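Local coordinates for Di-haem cytochrome c peroxidase family protein (Burkholderia thailandensis E264, PDB 6NX0) that carries two c-type hemes, reaches an unusually stable bis-Fe(IV) state and probably acts as a peroxidase that moves electrons between its hemes, at residues 386-391 with 471-476; 133-138 with 377-382; 145-150 with 158-163. One frame throughout, in Å; residues are numbered along the deposited sequence.

Contact 1 of 3, residues 386-391 with 471-476; sequences VFDTLR and DGKAAR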
# COMPACT_ATOMS: atom_id res chain seq x y z
N VAL A 386 1.53 -4.98 -12.50
CA VAL A 386 1.88 -5.90 -13.58
C VAL A 386 0.82 -6.98 -13.79
O VAL A 386 0.63 -7.43 -14.93
CB VAL A 386 3.27 -6.53 -13.34
CG1 VAL A 386 3.32 -7.51 -12.16
CG2 VAL A 386 3.74 -7.24 -14.61
N PHE A 387 0.12 -7.41 -12.75
CA PHE A 387 -0.88 -8.47 -12.87
C PHE A 387 -2.28 -7.87 -12.92
O PHE A 387 -2.57 -6.92 -12.19
CB PHE A 387 -0.80 -9.44 -11.70
CG PHE A 387 0.49 -10.17 -11.61
CD1 PHE A 387 1.04 -10.81 -12.72
CD2 PHE A 387 1.19 -10.22 -10.42
CE1 PHE A 387 2.25 -11.49 -12.63
CE2 PHE A 387 2.39 -10.90 -10.34
CZ PHE A 387 2.91 -11.52 -11.43
N ASP A 388 -3.14 -8.42 -13.78
CA ASP A 388 -4.51 -7.93 -13.87
C ASP A 388 -5.54 -8.90 -13.29
O ASP A 388 -6.73 -8.58 -13.29
CB ASP A 388 -4.90 -7.55 -15.31
CG ASP A 388 -4.96 -8.72 -16.27
OD1 ASP A 388 -4.70 -9.87 -15.88
OD2 ASP A 388 -5.29 -8.48 -17.46
N THR A 389 -5.10 -10.02 -12.70
CA THR A 389 -6.01 -10.89 -11.96
C THR A 389 -5.38 -11.29 -10.65
O THR A 389 -4.17 -11.49 -10.57
CB THR A 389 -6.38 -12.17 -12.71
OG1 THR A 389 -5.24 -13.02 -12.78
CG2 THR A 389 -6.90 -11.88 -14.12
N LEU A 390 -6.22 -11.42 -9.63
CA LEU A 390 -5.76 -11.84 -8.32
C LEU A 390 -5.14 -13.22 -8.38
O LEU A 390 -4.12 -13.49 -7.73
CB LEU A 390 -6.91 -11.81 -7.33
CG LEU A 390 -6.59 -12.33 -5.92
CD1 LEU A 390 -5.42 -11.51 -5.30
CD2 LEU A 390 -7.81 -12.30 -5.04
N ARG A 391 -5.71 -14.13 -9.18
CA ARG A 391 -5.16 -15.47 -9.23
C ARG A 391 -3.72 -15.47 -9.75
O ARG A 391 -2.89 -16.24 -9.26
CB ARG A 391 -6.03 -16.40 -10.08
CG ARG A 391 -5.61 -17.88 -9.85
CD ARG A 391 -6.27 -18.86 -10.78
NE ARG A 391 -5.93 -20.23 -10.37
CZ ARG A 391 -4.79 -20.85 -10.68
NH1 ARG A 391 -4.58 -22.09 -10.25
NH2 ARG A 391 -3.87 -20.24 -11.42
N ASP A 471 -11.37 -16.63 -10.78
CA ASP A 471 -10.17 -16.46 -11.58
C ASP A 471 -10.24 -15.26 -12.51
O ASP A 471 -9.35 -15.08 -13.37
CB ASP A 471 -9.88 -17.72 -12.39
CG ASP A 471 -11.05 -18.15 -13.25
OD1 ASP A 471 -12.22 -17.94 -12.87
OD2 ASP A 471 -10.79 -18.75 -14.32
N GLY A 472 -11.27 -14.44 -12.37
CA GLY A 472 -11.51 -13.33 -13.27
C GLY A 472 -10.96 -12.02 -12.76
O GLY A 472 -10.10 -11.95 -11.87
N LYS A 473 -11.47 -10.95 -13.36
CA LYS A 473 -11.02 -9.58 -13.13
C LYS A 473 -12.11 -8.80 -12.41
O LYS A 473 -13.31 -9.01 -12.63
CB LYS A 473 -10.69 -8.89 -14.44
CG LYS A 473 -9.69 -9.58 -15.28
CD LYS A 473 -9.54 -8.89 -16.62
CE LYS A 473 -8.46 -9.57 -17.44
NZ LYS A 473 -8.41 -8.97 -18.79
N ALA A 474 -11.70 -7.87 -11.56
CA ALA A 474 -12.65 -7.07 -10.81
C ALA A 474 -13.56 -6.26 -11.74
O ALA A 474 -13.17 -5.88 -12.84
CB ALA A 474 -11.91 -6.12 -9.85
N ALA A 475 -14.76 -5.97 -11.25
CA ALA A 475 -15.73 -5.25 -12.06
C ALA A 475 -15.23 -3.86 -12.39
O ALA A 475 -14.60 -3.19 -11.57
CB ALA A 475 -17.08 -5.18 -11.33
N ARG A 476 -15.57 -3.40 -13.60
CA ARG A 476 -15.11 -2.16 -14.19
C ARG A 476 -16.31 -1.36 -14.64
O ARG A 476 -17.27 -1.93 -15.17
CB ARG A 476 -14.21 -2.42 -15.42
CG ARG A 476 -12.95 -3.24 -15.15
CD ARG A 476 -12.07 -3.38 -16.40
NE ARG A 476 -10.89 -4.22 -16.14
CZ ARG A 476 -9.95 -4.49 -17.04
NH1 ARG A 476 -10.01 -3.98 -18.26
NH2 ARG A 476 -8.93 -5.28 -16.71
O HOH W 1 -8.82 -7.66 -11.05
O HOH W 2 -8.25 -6.45 -13.86
O HOH W 3 -6.46 -15.45 -13.49
O HOH W 4 -8.87 -10.28 -10.10
O HOH W 5 -8.55 -13.76 -10.17

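Contact 2 of 3, residues 133-138 with 377-382; sequences APTLSP and IKESFM. With HEC (heme c), chain C.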
# COMPACT_ATOMS: atom_id res chain seq x y z
N ALA A 133 -9.32 2.48 -3.36
CA ALA A 133 -8.33 2.04 -4.32
C ALA A 133 -8.71 2.57 -5.70
O ALA A 133 -9.84 3.01 -5.91
CB ALA A 133 -8.28 0.51 -4.35
N PRO A 134 -7.80 2.55 -6.67
CA PRO A 134 -8.12 3.23 -7.93
C PRO A 134 -9.11 2.47 -8.79
O PRO A 134 -9.03 1.25 -8.95
CB PRO A 134 -6.75 3.36 -8.62
CG PRO A 134 -5.91 2.34 -8.00
CD PRO A 134 -6.36 2.22 -6.58
N THR A 135 -10.04 3.23 -9.36
CA THR A 135 -10.79 2.81 -10.53
C THR A 135 -10.07 3.46 -11.71
O THR A 135 -10.06 4.69 -11.84
CB THR A 135 -12.25 3.22 -10.41
OG1 THR A 135 -12.84 2.49 -9.32
CG2 THR A 135 -12.98 2.91 -11.68
N LEU A 136 -9.39 2.64 -12.50
CA LEU A 136 -8.50 3.12 -13.55
C LEU A 136 -9.26 3.70 -14.73
O LEU A 136 -10.33 3.20 -15.12
CB LEU A 136 -7.60 1.98 -14.01
CG LEU A 136 -6.66 1.39 -12.96
CD1 LEU A 136 -5.94 0.18 -13.55
CD2 LEU A 136 -5.65 2.42 -12.45
N SER A 137 -8.70 4.75 -15.31
CA SER A 137 -9.24 5.37 -16.50
C SER A 137 -9.11 4.42 -17.69
O SER A 137 -8.33 3.47 -17.66
CB SER A 137 -8.50 6.66 -16.80
OG SER A 137 -7.18 6.34 -17.23
N PRO A 138 -9.81 4.68 -18.79
CA PRO A 138 -9.61 3.84 -19.98
C PRO A 138 -8.17 3.81 -20.47
O PRO A 138 -7.66 2.74 -20.81
CB PRO A 138 -10.57 4.46 -21.01
CG PRO A 138 -11.63 5.10 -20.17
CD PRO A 138 -10.91 5.65 -18.97
N ILE A 377 -10.95 -6.71 -5.14
CA ILE A 377 -11.67 -5.73 -5.95
C ILE A 377 -10.73 -4.84 -6.74
O ILE A 377 -11.21 -3.96 -7.48
CB ILE A 377 -12.64 -4.87 -5.11
CG1 ILE A 377 -11.91 -3.90 -4.17
CG2 ILE A 377 -13.61 -5.75 -4.33
CD1 ILE A 377 -12.81 -3.00 -3.38
N LYS A 378 -9.42 -5.04 -6.62
CA LYS A 378 -8.48 -4.20 -7.35
C LYS A 378 -8.45 -4.59 -8.83
O LYS A 378 -8.65 -5.74 -9.20
CB LYS A 378 -7.08 -4.33 -6.76
CG LYS A 378 -6.95 -3.82 -5.35
CD LYS A 378 -5.71 -4.33 -4.67
CE LYS A 378 -4.42 -3.83 -5.30
NZ LYS A 378 -3.95 -2.57 -4.68
N GLU A 379 -8.19 -3.59 -9.67
CA GLU A 379 -8.08 -3.81 -11.11
C GLU A 379 -6.70 -4.24 -11.56
O GLU A 379 -6.56 -4.81 -12.65
CB GLU A 379 -8.51 -2.54 -11.86
CG GLU A 379 -10.00 -2.23 -11.67
CD GLU A 379 -10.44 -0.98 -12.37
OE1 GLU A 379 -9.62 -0.07 -12.58
OE2 GLU A 379 -11.63 -0.89 -12.74
N SER A 380 -5.66 -3.99 -10.75
CA SER A 380 -4.31 -4.46 -11.03
C SER A 380 -3.60 -4.60 -9.70
O SER A 380 -4.02 -4.03 -8.68
CB SER A 380 -3.56 -3.53 -11.99
OG SER A 380 -3.37 -2.27 -11.40
N PHE A 381 -2.51 -5.37 -9.73
CA PHE A 381 -1.87 -5.87 -8.52
C PHE A 381 -0.37 -5.65 -8.56
O PHE A 381 0.26 -5.63 -9.62
CB PHE A 381 -2.16 -7.38 -8.31
CG PHE A 381 -3.63 -7.67 -8.25
CD1 PHE A 381 -4.33 -7.62 -7.05
CD2 PHE A 381 -4.32 -7.92 -9.41
CE1 PHE A 381 -5.70 -7.84 -7.03
CE2 PHE A 381 -5.68 -8.13 -9.39
CZ PHE A 381 -6.37 -8.08 -8.21
N MET A 382 0.19 -5.54 -7.35
CA MET A 382 1.60 -5.24 -7.09
C MET A 382 1.93 -3.78 -7.36
O MET A 382 1.15 -3.03 -7.98
CB MET A 382 2.53 -6.17 -7.89
CG MET A 382 2.29 -7.65 -7.68
SD MET A 382 2.60 -8.15 -5.98
CE MET A 382 2.27 -9.92 -6.03
FE HEC C . 2.62 -11.28 -0.77
CHA HEC C . 2.16 -8.38 -2.54
CHB HEC C . -0.47 -12.40 -1.78
CHC HEC C . 3.33 -14.42 0.42
CHD HEC C . 5.53 -10.10 0.56
NA HEC C . 1.11 -10.51 -1.89
C1A HEC C . 1.12 -9.26 -2.49
C2A HEC C . -0.09 -9.16 -3.26
C3A HEC C . -0.85 -10.22 -2.97
C4A HEC C . -0.11 -11.10 -2.10
CMA HEC C . -2.19 -10.60 -3.60
CAA HEC C . -0.52 -7.91 -4.07
CBA HEC C . -1.31 -6.95 -3.20
CGA HEC C . -1.67 -5.64 -3.86
O1A HEC C . -2.17 -4.76 -3.10
O2A HEC C . -1.22 -5.35 -5.01
NB HEC C . 1.64 -13.05 -0.66
C1B HEC C . 0.33 -13.27 -1.09
C2B HEC C . -0.00 -14.66 -0.82
C3B HEC C . 1.06 -15.25 -0.27
C4B HEC C . 2.09 -14.23 -0.12
CMB HEC C . -1.40 -15.28 -1.08
CAB HEC C . 1.26 -16.75 0.09
CBB HEC C . 1.10 -17.63 -1.17
NC HEC C . 4.09 -12.09 0.35
C1C HEC C . 4.23 -13.42 0.67
C2C HEC C . 5.47 -13.57 1.39
C3C HEC C . 6.03 -12.36 1.51
C4C HEC C . 5.20 -11.40 0.83
CMC HEC C . 5.91 -14.93 1.96
CAC HEC C . 7.22 -11.98 2.41
CBC HEC C . 8.47 -12.73 1.90
ND HEC C . 3.61 -9.54 -0.92
C1D HEC C . 4.83 -9.27 -0.28
C2D HEC C . 5.35 -8.04 -0.81
C3D HEC C . 4.38 -7.56 -1.82
C4D HEC C . 3.29 -8.51 -1.80
CMD HEC C . 6.65 -7.35 -0.43
CAD HEC C . 4.51 -6.30 -2.68
CBD HEC C . 5.33 -6.66 -3.90
CGD HEC C . 5.20 -5.62 -4.98
O1D HEC C . 4.31 -4.74 -4.86
O2D HEC C . 5.87 -5.78 -6.04
O HOH W 6 -7.43 -1.02 -8.57
O HOH W 7 -11.92 1.08 -14.46

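Contact 3 of 3, residues 145-150 with 158-163; sequences RVPQGS and RNAPSL. With HEC (heme c), chain B.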
# COMPACT_ATOMS: atom_id res chain seq x y z
N ARG A 145 -1.76 0.25 -16.60
CA ARG A 145 -2.46 -0.41 -15.51
C ARG A 145 -2.07 0.15 -14.14
O ARG A 145 -2.08 -0.55 -13.13
CB ARG A 145 -2.24 -1.93 -15.56
CG ARG A 145 -2.58 -2.49 -16.95
CD ARG A 145 -2.53 -4.02 -16.98
NE ARG A 145 -1.22 -4.59 -16.62
CZ ARG A 145 -0.20 -4.75 -17.47
NH1 ARG A 145 -0.31 -4.37 -18.74
NH2 ARG A 145 0.93 -5.29 -17.07
N VAL A 146 -1.72 1.43 -14.12
CA VAL A 146 -1.58 2.21 -12.89
C VAL A 146 -2.32 3.52 -13.13
O VAL A 146 -2.64 3.83 -14.28
CB VAL A 146 -0.11 2.45 -12.51
CG1 VAL A 146 0.62 1.15 -12.36
CG2 VAL A 146 0.59 3.32 -13.54
N PRO A 147 -2.61 4.29 -12.08
CA PRO A 147 -3.49 5.46 -12.25
C PRO A 147 -2.95 6.46 -13.26
O PRO A 147 -1.76 6.79 -13.26
CB PRO A 147 -3.55 6.06 -10.85
CG PRO A 147 -3.36 4.87 -9.94
CD PRO A 147 -2.37 3.99 -10.66
N GLN A 148 -3.87 6.99 -14.06
CA GLN A 148 -3.60 8.18 -14.86
C GLN A 148 -3.66 9.43 -14.00
O GLN A 148 -4.53 9.57 -13.12
CB GLN A 148 -4.61 8.29 -16.00
CG GLN A 148 -4.34 9.43 -16.98
CD GLN A 148 -5.40 9.55 -18.05
OE1 GLN A 148 -6.15 8.60 -18.32
NE2 GLN A 148 -5.48 10.71 -18.67
N GLY A 149 -2.74 10.36 -14.26
CA GLY A 149 -2.74 11.64 -13.58
C GLY A 149 -3.67 12.64 -14.23
O GLY A 149 -4.60 12.30 -14.96
N SER A 150 -3.41 13.91 -13.93
CA SER A 150 -4.33 14.99 -14.28
C SER A 150 -4.35 15.33 -15.76
O SER A 150 -5.22 16.12 -16.16
CB SER A 150 -3.95 16.26 -13.51
OG SER A 150 -2.73 16.75 -14.00
N ARG A 158 3.78 4.15 -9.84
CA ARG A 158 3.41 2.91 -9.19
C ARG A 158 1.89 2.80 -9.19
O ARG A 158 1.18 3.77 -9.45
CB ARG A 158 3.92 2.84 -7.74
CG ARG A 158 5.44 2.80 -7.62
CD ARG A 158 5.93 2.59 -6.18
NE ARG A 158 7.38 2.51 -6.11
CZ ARG A 158 8.12 3.17 -5.23
NH1 ARG A 158 7.55 3.92 -4.29
NH2 ARG A 158 9.45 3.05 -5.30
N ASN A 159 1.41 1.61 -8.84
CA ASN A 159 -0.00 1.40 -8.59
C ASN A 159 -0.39 2.04 -7.27
O ASN A 159 0.44 2.20 -6.36
CB ASN A 159 -0.32 -0.09 -8.57
CG ASN A 159 -1.80 -0.39 -8.69
OD1 ASN A 159 -2.59 0.43 -9.18
ND2 ASN A 159 -2.18 -1.60 -8.28
N ALA A 160 -1.65 2.43 -7.15
CA ALA A 160 -2.12 3.00 -5.89
C ALA A 160 -2.84 1.95 -5.06
O ALA A 160 -3.62 1.15 -5.60
CB ALA A 160 -3.09 4.16 -6.13
N PRO A 161 -2.60 1.98 -3.75
CA PRO A 161 -3.30 1.06 -2.84
C PRO A 161 -4.64 1.61 -2.38
O PRO A 161 -4.94 2.80 -2.47
CB PRO A 161 -2.33 0.97 -1.66
CG PRO A 161 -1.81 2.37 -1.57
CD PRO A 161 -1.61 2.80 -3.02
N SER A 162 -5.43 0.69 -1.83
CA SER A 162 -6.53 1.07 -0.97
C SER A 162 -6.03 1.88 0.23
O SER A 162 -5.01 1.56 0.84
CB SER A 162 -7.24 -0.19 -0.49
OG SER A 162 -8.14 0.05 0.59
N LEU A 163 -6.77 2.93 0.59
CA LEU A 163 -6.47 3.68 1.80
C LEU A 163 -7.26 3.23 3.02
O LEU A 163 -6.99 3.73 4.11
CB LEU A 163 -6.70 5.17 1.59
CG LEU A 163 -5.96 5.79 0.41
CD1 LEU A 163 -6.18 7.31 0.36
CD2 LEU A 163 -4.49 5.49 0.47
FE HEC B . -2.61 8.61 -3.34
CHA HEC B . -0.36 6.26 -2.15
CHB HEC B . -3.28 9.57 -0.15
CHC HEC B . -4.05 11.52 -4.49
CHD HEC B . -1.81 7.78 -6.59
NA HEC B . -2.01 7.96 -1.51
C1A HEC B . -1.06 7.01 -1.23
C2A HEC B . -0.95 6.87 0.19
C3A HEC B . -1.84 7.71 0.74
C4A HEC B . -2.46 8.48 -0.31
CMA HEC B . -2.04 8.00 2.22
CAA HEC B . 0.02 5.92 0.92
CBA HEC B . -0.68 4.62 1.27
CGA HEC B . 0.25 3.58 1.85
O1A HEC B . -0.30 2.55 2.32
O2A HEC B . 1.50 3.72 1.71
NB HEC B . -3.48 10.25 -2.51
C1B HEC B . -3.63 10.45 -1.14
C2B HEC B . -4.28 11.72 -0.95
C3B HEC B . -4.40 12.32 -2.14
C4B HEC B . -3.93 11.38 -3.14
CMB HEC B . -4.66 12.29 0.42
CAB HEC B . -5.05 13.68 -2.48
CBB HEC B . -4.19 14.82 -1.90
NC HEC B . -2.89 9.46 -5.17
C1C HEC B . -3.56 10.65 -5.42
C2C HEC B . -3.82 10.70 -6.84
C3C HEC B . -3.24 9.66 -7.44
C4C HEC B . -2.62 8.87 -6.40
CMC HEC B . -4.72 11.75 -7.51
CAC HEC B . -3.52 9.13 -8.86
CBC HEC B . -2.97 10.07 -9.94
ND HEC B . -1.38 7.24 -4.19
C1D HEC B . -1.22 7.06 -5.58
C2D HEC B . -0.20 6.07 -5.79
C3D HEC B . 0.29 5.66 -4.44
C4D HEC B . -0.48 6.41 -3.50
CMD HEC B . 0.36 5.64 -7.13
CAD HEC B . 1.42 4.66 -4.13
CBD HEC B . 2.72 5.34 -4.48
CGD HEC B . 3.94 4.67 -3.88
O1D HEC B . 3.77 3.63 -3.20
O2D HEC B . 5.05 5.17 -4.20
O HOH W 8 -0.72 9.71 -3.37

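Contact 1 of 3, residues 386-391 with 471-476
Thr389 and Lys473 lie 5.3 Å apart between their CA atoms, and Arg391 and Asp471 5.6 Å, where the segments run roughly antiparallel at 158°. Neither segment bonds directly to the backbone of the other. One salt bridge, a few carbon contacts and a row of waters hold them together. The salt bridge joins Asp388 OD2 to Lys473 NZ at 3.4 Å. With CG between the backbone N and the carbonyl carbon (chi1 67°), the Asp388 carboxylate meets the end of Lys473. The Lys473 chain is extended beyond CG, and its CE lies as near to the same Asp388 OD2 as NZ does. Closer to the backbone, Thr389 CG2 rests on Lys473 CG at 3.8 Å, and the two side chains cross obliquely.

Thr389 is the N-cap of helix 390-399, which carries Tyr397, an axial ligand of the second heme iron. Its OG1 is hydrogen-bonded to Asp392 N in the first turn. The same OG1 meets a water at 2.8 Å, and this water donates to Asp471 O. Two further waters link the first turn to the C-terminal segment. Both donate to Gly472 O, and they accept from Leu390 N and Arg391 N respectively. Just before the cap, Val386 and Phe387 both face Phe381, a classic beta bulge.

Another water lies 2.7 Å from Asp388 O, to which it can donate, and accepts from Arg476 NH2, in the plane of the guanidinium and at its edge. At the other end, Arg391 CD touches Asp471 CB at 4.1 Å. The guanidinium of Arg391 forms salt bridges with Asp448 and Asp444, both on helix 444-455. Leu390 touches the second heme and also packs on Phe381 and Leu454.

Contact 2 of 3, residues 133-138 with 377-382
Leu136 and Glu379 join the loop that leads into helix 138-142, in the first cytochrome c region, to the loop that holds a propionate of the second heme. Leu136 N donates to Glu379 OE1 at 2.7 Å, nearly straight at 166°. The N-H meets OE1 on its syn side, 25° out of the carboxylate plane. Glu379 is extended beyond CG and slides past Leu136 in the opposite direction; OE1, held by Leu136 N, also lies 3.2 Å from Leu136 CB. The other oxygen, OE2, accepts from a water at 2.6 Å, and that water also donates to Leu136 O. Arg130 makes a long, weak ion pair with OE2. A second water accepts from Glu379 N and donates to Pro134 O.

Residues before and after Glu379 reach the heme. Met382 N donates to propionate O2A at 2.7 Å, and Lys378 NZ makes a weak bond of 3.2 Å to O1A. Met382 SD lies 3.5 Å from the heme CHA carbon. His383 is also hydrogen-bonded to this heme. A buried seam between two heme-bearing cytochrome c regions is typical of the diheme peroxidase and MauG family.

Contact 3 of 3, residues 145-150 with 158-163
Val146 and Pro147 pack against the backbone of Arg158 and Asn159. Val146 points its CB at Arg158 O, 3.6 Å away. Its CG1, anti to the carbonyl carbon (chi1 -57°), reaches Asn159 N at 3.6 Å. The ring of Pro147 follows on. Its CD faces both Arg158 O and Asn159 OD1, and the Pro147 and Asn159 side chains cross at about a right angle. Pro147 CG then meets Ala160 CB at 3.9 Å, an apolar contact close to the heme rim. The ND2 end of the Asn159 amide makes a weak hydrogen bond to Ser380 O.

Both segments line the pocket of the first heme. Pro147 CB lies 3.7 Å from CAC, one of the heme's thioether carbons. Ala160 CB rests on pyrrole carbon C2D at 3.5 Å, and Leu163 CD2 packs over C3A. Ala160 and Leu163 both sit on the face away from the iron-bound water, which is 2.2 Å from the iron. This is the side of the axial ligand His126.

Arg158 starts away from segment 145-150. Its chain is extended from CG to NE and reaches a propionate, where NH1 donates to O2D at 2.8 Å with an angle of 146°. The carboxylate carbon CGD lies in the guanidinium plane, at its edge. Asp192 and Asp345 form salt bridges to the same guanidinium, and Arg194 also bonds this heme. Arg158 probably helps to offset the charge of this propionate, although two aspartates share its guanidinium.

The segments meet mainly through carbon contacts. Arg158 O and Ala160 N are buried without a partner, a probable small polar cost; this wall of the pocket appears to rest on fit.

From the N terminus, contact 2 opens first, at 133-138, and closes only when the chain returns at 377-382. Within that long span, contact 3 closes a short loop between 145-150 and 158-163. Contact 1 follows in series, bringing the C-terminal segment back to the start of helix 390-399. No two contacts cross. Adjacent contacts are bonded to one another: Ser380 of contact 2 and Val386 of contact 1 both probably hydrogen-bond to Arg145 of contact 3, and Phe387 bonds to Phe381. Together they tie the wall of the first heme pocket, the propionate loop of the second heme and the C-terminal tail.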